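Local structure of DBF2 kinase activator protein MOB1 (Saccharomyces cerevisiae, 2HJN) at residues Ala66-Arg71 with Ala212-Leu217; Asp23-Pro28 with Ile97-Ser102. The protein binds and activates the DBF2 protein kinase, forming a complex of the mitotic exit network that regulates nuclear release and activity of the phosphatase CDC14. All coordinates share one frame; numbering follows the deposited sequence.

Contact 1 of 2, residues Ala66-Arg71 with Ala212-Leu217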
loop_
_atom_site.group_PDB
_atom_site.type_symbol
_atom_site.label_atom_id
_atom_site.label_comp_id
_atom_site.label_asym_id
_atom_site.label_seq_id
_atom_site.Cartn_x
_atom_site.Cartn_y
_atom_site.Cartn_z
ATOM N N ALA A 66 -8.688 -12.798 -14.074
ATOM C CA ALA A 66 -9.785 -12.360 -14.969
ATOM C C ALA A 66 -9.311 -11.603 -16.222
ATOM O O ALA A 66 -9.107 -10.377 -16.139
ATOM C CB ALA A 66 -10.786 -11.491 -14.201
ATOM N N VAL A 67 -9.153 -12.304 -17.360
ATOM C CA VAL A 67 -8.633 -11.670 -18.603
ATOM C C VAL A 67 -9.563 -11.716 -19.863
ATOM O O VAL A 67 -9.885 -10.670 -20.501
ATOM C CB VAL A 67 -7.171 -12.159 -18.918
ATOM C CG1 VAL A 67 -6.694 -11.635 -20.175
ATOM C CG2 VAL A 67 -6.195 -11.685 -17.856
ATOM N N LYS A 68 -10.006 -12.924 -20.224
ATOM C CA LYS A 68 -10.964 -13.096 -21.340
ATOM C C LYS A 68 -12.269 -12.293 -21.158
ATOM O O LYS A 68 -12.830 -12.198 -20.066
ATOM C CB LYS A 68 -11.326 -14.581 -21.495
ATOM C CG LYS A 68 -10.357 -15.359 -22.326
ATOM C CD LYS A 68 -10.705 -16.842 -22.268
ATOM C CE LYS A 68 -9.976 -17.633 -23.359
ATOM N NZ LYS A 68 -9.787 -19.070 -22.951
ATOM N N LEU A 69 -12.747 -11.727 -22.246
ATOM C CA LEU A 69 -14.056 -11.085 -22.272
ATOM C C LEU A 69 -15.158 -12.122 -22.025
ATOM O O LEU A 69 -15.287 -13.064 -22.815
ATOM C CB LEU A 69 -14.239 -10.399 -23.653
ATOM C CG LEU A 69 -15.536 -9.628 -23.904
ATOM C CD1 LEU A 69 -15.659 -8.503 -22.851
ATOM C CD2 LEU A 69 -15.490 -9.069 -25.332
ATOM N N PRO A 70 -15.963 -11.964 -20.949
ATOM C CA PRO A 70 -17.079 -12.911 -20.729
ATOM C C PRO A 70 -18.159 -12.793 -21.792
ATOM O O PRO A 70 -18.409 -11.699 -22.311
ATOM C CB PRO A 70 -17.645 -12.491 -19.359
ATOM C CG PRO A 70 -16.564 -11.597 -18.734
ATOM C CD PRO A 70 -15.901 -10.941 -19.889
ATOM N N ARG A 71 -18.798 -13.917 -22.107
ATOM C CA ARG A 71 -19.743 -13.998 -23.216
ATOM C C ARG A 71 -20.916 -13.069 -22.953
ATOM O O ARG A 71 -21.374 -12.964 -21.812
ATOM C CB ARG A 71 -20.251 -15.441 -23.339
ATOM C CG ARG A 71 -20.316 -15.955 -24.764
ATOM C CD ARG A 71 -20.507 -17.480 -24.768
ATOM N NE ARG A 71 -20.235 -18.059 -26.074
ATOM C CZ ARG A 71 -19.045 -18.210 -26.639
ATOM N NH1 ARG A 71 -17.939 -17.778 -26.045
ATOM N NH2 ARG A 71 -18.958 -18.762 -27.834
ATOM N N ALA A 212 -3.120 -7.024 -21.478
ATOM C CA ALA A 212 -2.614 -6.426 -22.694
ATOM C C ALA A 212 -2.364 -7.423 -23.839
ATOM O O ALA A 212 -2.596 -7.090 -25.005
ATOM C CB ALA A 212 -1.355 -5.639 -22.403
ATOM N N GLN A 213 -1.861 -8.615 -23.526
ATOM C CA GLN A 213 -1.626 -9.664 -24.543
ATOM C C GLN A 213 -2.976 -10.164 -25.170
ATOM O O GLN A 213 -3.121 -10.195 -26.389
ATOM C CB GLN A 213 -0.802 -10.805 -23.919
ATOM C CG GLN A 213 -0.501 -12.018 -24.828
ATOM C CD GLN A 213 -0.021 -13.242 -24.041
ATOM O OE1 GLN A 213 1.079 -13.734 -24.279
ATOM N NE2 GLN A 213 -0.845 -13.735 -23.103
ATOM N N GLU A 214 -3.945 -10.516 -24.327
ATOM C CA GLU A 214 -5.267 -11.003 -24.745
ATOM C C GLU A 214 -5.956 -10.109 -25.788
ATOM O O GLU A 214 -6.711 -10.609 -26.640
ATOM C CB GLU A 214 -6.184 -11.148 -23.533
ATOM C CG GLU A 214 -7.632 -11.586 -23.860
ATOM C CD GLU A 214 -7.724 -12.981 -24.514
ATOM O OE1 GLU A 214 -6.924 -13.857 -24.155
ATOM O OE2 GLU A 214 -8.617 -13.195 -25.364
ATOM N N PHE A 215 -5.710 -8.801 -25.697
ATOM C CA PHE A 215 -6.360 -7.830 -26.577
ATOM C C PHE A 215 -5.418 -7.102 -27.517
ATOM O O PHE A 215 -5.824 -6.146 -28.181
ATOM C CB PHE A 215 -7.175 -6.839 -25.731
ATOM C CG PHE A 215 -8.246 -7.498 -24.945
ATOM C CD1 PHE A 215 -9.454 -7.854 -25.553
ATOM C CD2 PHE A 215 -8.038 -7.825 -23.603
ATOM C CE1 PHE A 215 -10.438 -8.461 -24.822
ATOM C CE2 PHE A 215 -9.024 -8.456 -22.878
ATOM C CZ PHE A 215 -10.237 -8.780 -23.490
ATOM N N GLU A 216 -4.167 -7.557 -27.565
ATOM C CA GLU A 216 -3.068 -6.923 -28.314
ATOM C C GLU A 216 -2.855 -5.415 -28.096
ATOM O O GLU A 216 -2.499 -4.691 -29.016
ATOM C CB GLU A 216 -2.972 -7.317 -29.825
ATOM C CG GLU A 216 -3.966 -8.269 -30.436
ATOM C CD GLU A 216 -3.848 -8.309 -31.995
ATOM O OE1 GLU A 216 -2.886 -8.925 -32.526
ATOM O OE2 GLU A 216 -4.712 -7.698 -32.682
ATOM N N LEU A 217 -3.033 -4.962 -26.858
ATOM C CA LEU A 217 -2.893 -3.560 -26.504
ATOM C C LEU A 217 -1.409 -3.139 -26.428
ATOM O O LEU A 217 -1.041 -2.008 -26.774
ATOM C CB LEU A 217 -3.633 -3.287 -25.170
ATOM C CG LEU A 217 -5.099 -3.780 -25.124
ATOM C CD1 LEU A 217 -5.717 -3.786 -23.724
ATOM C CD2 LEU A 217 -5.968 -3.032 -26.076
HETATM O O HOH W 1 -11.208 -12.304 -24.894
#
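The carbonyl oxygen of Val67 meets the edge of the Phe215 ring and also accepts a hydrogen bond from the indole NE1 of Trp78. It lies near the plane of the phenyl ring, 3.4 Å from Phe215 CE2, and its approach to CZ is only slightly longer. The backbone N of Leu69 sits at the same ring's edge, 4.1 Å from Phe215 CZ, and Leu69 CB adds a loose apolar contact to that atom. One face of the ring is covered by its own neighbour: Glu214 CG stands 3.6 Å above the plane, displaced toward the rim.

Glu214 and Phe215 stand where helix 198-214 ends. Phe215 is the first residue to leave helical angles, and Glu216, with positive phi, is the C-prime residue of a Schellman motif in which Leu217 N bonds to Ala212 O and Glu216 N to Gln213 O. The contact thus sets this helix terminus against the loop between helices 49-58 and 75-97. Phe215 itself meets Phe211 and touches Glu75, at the start of the latter helix.

The Glu214 chain leaves with CG anti to the backbone N (chi1 177°), then bends at chi2 (62°), which turns CD out of an extended course. Val67 crosses it obliquely, with CG1 packed 3.4 Å from Glu214 CB. The carboxylate reaches the loop backbone through one water, which donates to Glu214 OE2 at 2.8 Å and accepts from Leu69 N at 3.1 Å. Lys68 contributes its CG, 4.1 Å from Glu214 OE2, while its extended chain leaves NZ 6.1 Å from Glu214 OE1, a separation at which the opposite charges probably attract only weakly.

Contact 2 of 2, residues Asp23-Pro28 with Ile97-Ser102; sequences DFNYTP and ITEFCS. With ZN (zinc ion), chain B.
One direct hydrogen bond joins Tyr26 to Thr98: OG1 of Thr98, anti to its own backbone N (chi1 -174°), donates to Tyr26 O at 2.7 Å. The donor lies in the carbonyl plane on a lone pair, with a C=O...OG1 angle of 124°.

Two waters add further links between the segments. The first accepts from Tyr26 N at 2.9 Å and donates to Thr98 OG1 at 3.0 Å and to Cys101 O at 2.6 Å, so the threonine hydroxyl both gives and receives. The second accepts from Asn25 ND2 at 3.2 Å and donates to Glu99 O at 3.0 Å.

Van der Waals packing centres on Asn25. Its CB rests against Thr98 O and OG1, and the amide oxygen OD1 meets Ser102 CB at 3.5 Å. An alanine here would probably leave the water at Glu99 O without its amide donor and open a gap beside Ser102 CB.

Metal coordination enters through Cys101, whose SG binds the zinc ion at 2.4 Å; Cys106, His183 and His188 complete the site. The carbonyl of this zinc ligand is the one that takes a hydrogen bond from the water on Tyr26 N.

The 3-10 turn 98-100 follows helix 75-97, while the Tyr26 ring packs on both that helix and helix 132-147, and its OH hydrogen-bonds to Asn91 and Arg141. Glu99 faces the dimer partner, bonding through OE2 to His30 N of the second subunit, and Cys101 touches Tyr94 of helix 75-97 and Ala132 of helix 132-147.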
loop_
_atom_site.group_PDB
_atom_site.type_symbol
_atom_site.label_atom_id
_atom_site.label_comp_id
_atom_site.label_asym_id
_atom_site.label_seq_id
_atom_site.Cartn_x
_atom_site.Cartn_y
_atom_site.Cartn_z
ATOM N N ASP A 23 7.698 17.850 -0.028
ATOM C CA ASP A 23 6.553 18.532 -0.645
ATOM C C ASP A 23 6.286 18.040 -2.081
ATOM O O ASP A 23 5.164 18.137 -2.592
ATOM C CB ASP A 23 6.780 20.062 -0.639
ATOM C CG ASP A 23 7.283 20.612 0.733
ATOM O OD1 ASP A 23 7.251 19.908 1.776
ATOM O OD2 ASP A 23 7.709 21.786 0.768
ATOM N N PHE A 24 7.331 17.486 -2.694
ATOM C CA PHE A 24 7.347 17.183 -4.124
ATOM C C PHE A 24 7.435 15.689 -4.466
ATOM O O PHE A 24 7.830 15.374 -5.589
ATOM C CB PHE A 24 8.462 17.998 -4.830
ATOM C CG PHE A 24 8.429 19.480 -4.488
ATOM C CD1 PHE A 24 7.414 20.305 -4.999
ATOM C CD2 PHE A 24 9.381 20.028 -3.626
ATOM C CE1 PHE A 24 7.339 21.671 -4.644
ATOM C CE2 PHE A 24 9.340 21.390 -3.274
ATOM C CZ PHE A 24 8.320 22.209 -3.779
ATOM N N ASN A 25 7.037 14.807 -3.529
ATOM C CA ASN A 25 6.773 13.384 -3.783
ATOM C C ASN A 25 5.387 13.155 -4.407
ATOM O O ASN A 25 4.492 13.964 -4.255
ATOM C CB ASN A 25 6.853 12.553 -2.476
ATOM C CG ASN A 25 8.140 12.753 -1.724
ATOM O OD1 ASN A 25 9.150 13.230 -2.272
ATOM N ND2 ASN A 25 8.108 12.420 -0.433
ATOM N N TYR A 26 5.195 12.007 -5.047
ATOM C CA TYR A 26 3.900 11.626 -5.608
ATOM C C TYR A 26 2.804 11.645 -4.506
ATOM O O TYR A 26 3.029 11.118 -3.411
ATOM C CB TYR A 26 4.000 10.225 -6.243
ATOM C CG TYR A 26 2.650 9.698 -6.722
ATOM C CD1 TYR A 26 1.959 10.342 -7.755
ATOM C CD2 TYR A 26 2.033 8.601 -6.108
ATOM C CE1 TYR A 26 0.677 9.902 -8.181
ATOM C CE2 TYR A 26 0.740 8.145 -6.556
ATOM C CZ TYR A 26 0.087 8.810 -7.572
ATOM O OH TYR A 26 -1.147 8.400 -8.043
ATOM N N THR A 27 1.691 12.350 -4.799
ATOM C CA THR A 27 0.446 12.312 -3.988
ATOM C C THR A 27 -0.587 11.281 -4.512
ATOM O O THR A 27 -1.110 11.404 -5.614
ATOM C CB THR A 27 -0.218 13.736 -3.864
ATOM O OG1 THR A 27 0.761 14.678 -3.409
ATOM C CG2 THR A 27 -1.381 13.719 -2.835
ATOM N N PRO A 28 -0.875 10.217 -3.720
ATOM C CA PRO A 28 -1.859 9.272 -4.248
ATOM C C PRO A 28 -3.279 9.848 -4.344
ATOM O O PRO A 28 -3.617 10.782 -3.636
ATOM C CB PRO A 28 -1.750 8.063 -3.271
ATOM C CG PRO A 28 -0.347 8.249 -2.571
ATOM C CD PRO A 28 -0.321 9.779 -2.425
ATOM N N ILE A 97 5.575 3.398 -1.509
ATOM C CA ILE A 97 7.001 3.748 -1.497
ATOM C C ILE A 97 7.289 5.232 -1.779
ATOM O O ILE A 97 8.457 5.616 -1.959
ATOM C CB ILE A 97 7.850 2.799 -2.400
ATOM C CG1 ILE A 97 7.257 2.662 -3.818
ATOM C CG2 ILE A 97 7.927 1.442 -1.756
ATOM C CD1 ILE A 97 7.708 3.705 -4.806
ATOM N N THR A 98 6.229 6.042 -1.814
ATOM C CA THR A 98 6.344 7.422 -2.324
ATOM C C THR A 98 7.386 8.310 -1.596
ATOM O O THR A 98 8.027 9.220 -2.221
ATOM C CB THR A 98 4.971 8.146 -2.301
ATOM O OG1 THR A 98 5.124 9.416 -2.922
ATOM C CG2 THR A 98 4.463 8.382 -0.838
ATOM N N GLU A 99 7.560 8.064 -0.301
ATOM C CA GLU A 99 8.559 8.829 0.464
ATOM C C GLU A 99 9.999 8.508 0.073
ATOM O O GLU A 99 10.892 9.233 0.467
ATOM C CB GLU A 99 8.396 8.671 1.989
ATOM C CG GLU A 99 7.141 9.275 2.592
ATOM C CD GLU A 99 7.093 9.079 4.132
ATOM O OE1 GLU A 99 7.943 9.626 4.849
ATOM O OE2 GLU A 99 6.231 8.348 4.613
ATOM N N PHE A 100 10.228 7.423 -0.676
ATOM C CA PHE A 100 11.582 7.020 -1.150
ATOM C C PHE A 100 11.908 7.505 -2.573
ATOM O O PHE A 100 13.001 7.281 -3.076
ATOM C CB PHE A 100 11.710 5.494 -1.103
ATOM C CG PHE A 100 11.341 4.890 0.247
ATOM C CD1 PHE A 100 10.220 4.073 0.377
ATOM C CD2 PHE A 100 12.076 5.194 1.381
ATOM C CE1 PHE A 100 9.854 3.532 1.615
ATOM C CE2 PHE A 100 11.719 4.657 2.632
ATOM C CZ PHE A 100 10.603 3.819 2.743
ATOM N N CYS A 101 10.950 8.177 -3.207
ATOM C CA CYS A 101 11.121 8.726 -4.567
ATOM C C CYS A 101 10.871 10.244 -4.552
ATOM O O CYS A 101 9.741 10.722 -4.577
ATOM C CB CYS A 101 10.213 8.000 -5.550
ATOM S SG CYS A 101 10.393 8.501 -7.257
ATOM N N SER A 102 11.967 10.993 -4.482
ATOM C CA SER A 102 11.951 12.465 -4.485
ATOM C C SER A 102 12.778 13.024 -5.663
ATOM O O SER A 102 13.482 12.291 -6.332
ATOM C CB SER A 102 12.543 13.023 -3.168
ATOM O OG SER A 102 13.956 12.846 -3.144
HETATM ZN ZN ZN B . 12.137 7.034 -7.928
HETATM O O HOH W 2 11.138 12.188 0.712
HETATM O O HOH W 3 7.268 10.052 -4.911
#

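Contact 1 is a surface contact, whereas contact 2 is partly buried; their centres lie 33 Å apart on opposite sides of the chain's centre. Helix 75-97 relates to both: residues 66-71 lie in the loop that leads into it, and residues 97-102 carry the chain out of it. Contact 1 pairs that loop with the end of helix 198-214 through packing of Val67 on Glu214 and of the loop backbone at the edge of Phe215, with a single water as polar bridge. Contact 2 joins an N-terminal loop to the 3-10 turn that follows helix 75-97, through a direct hydrogen bond and two waters. It also borders the zinc site and the second subunit, while contact 1 touches neither.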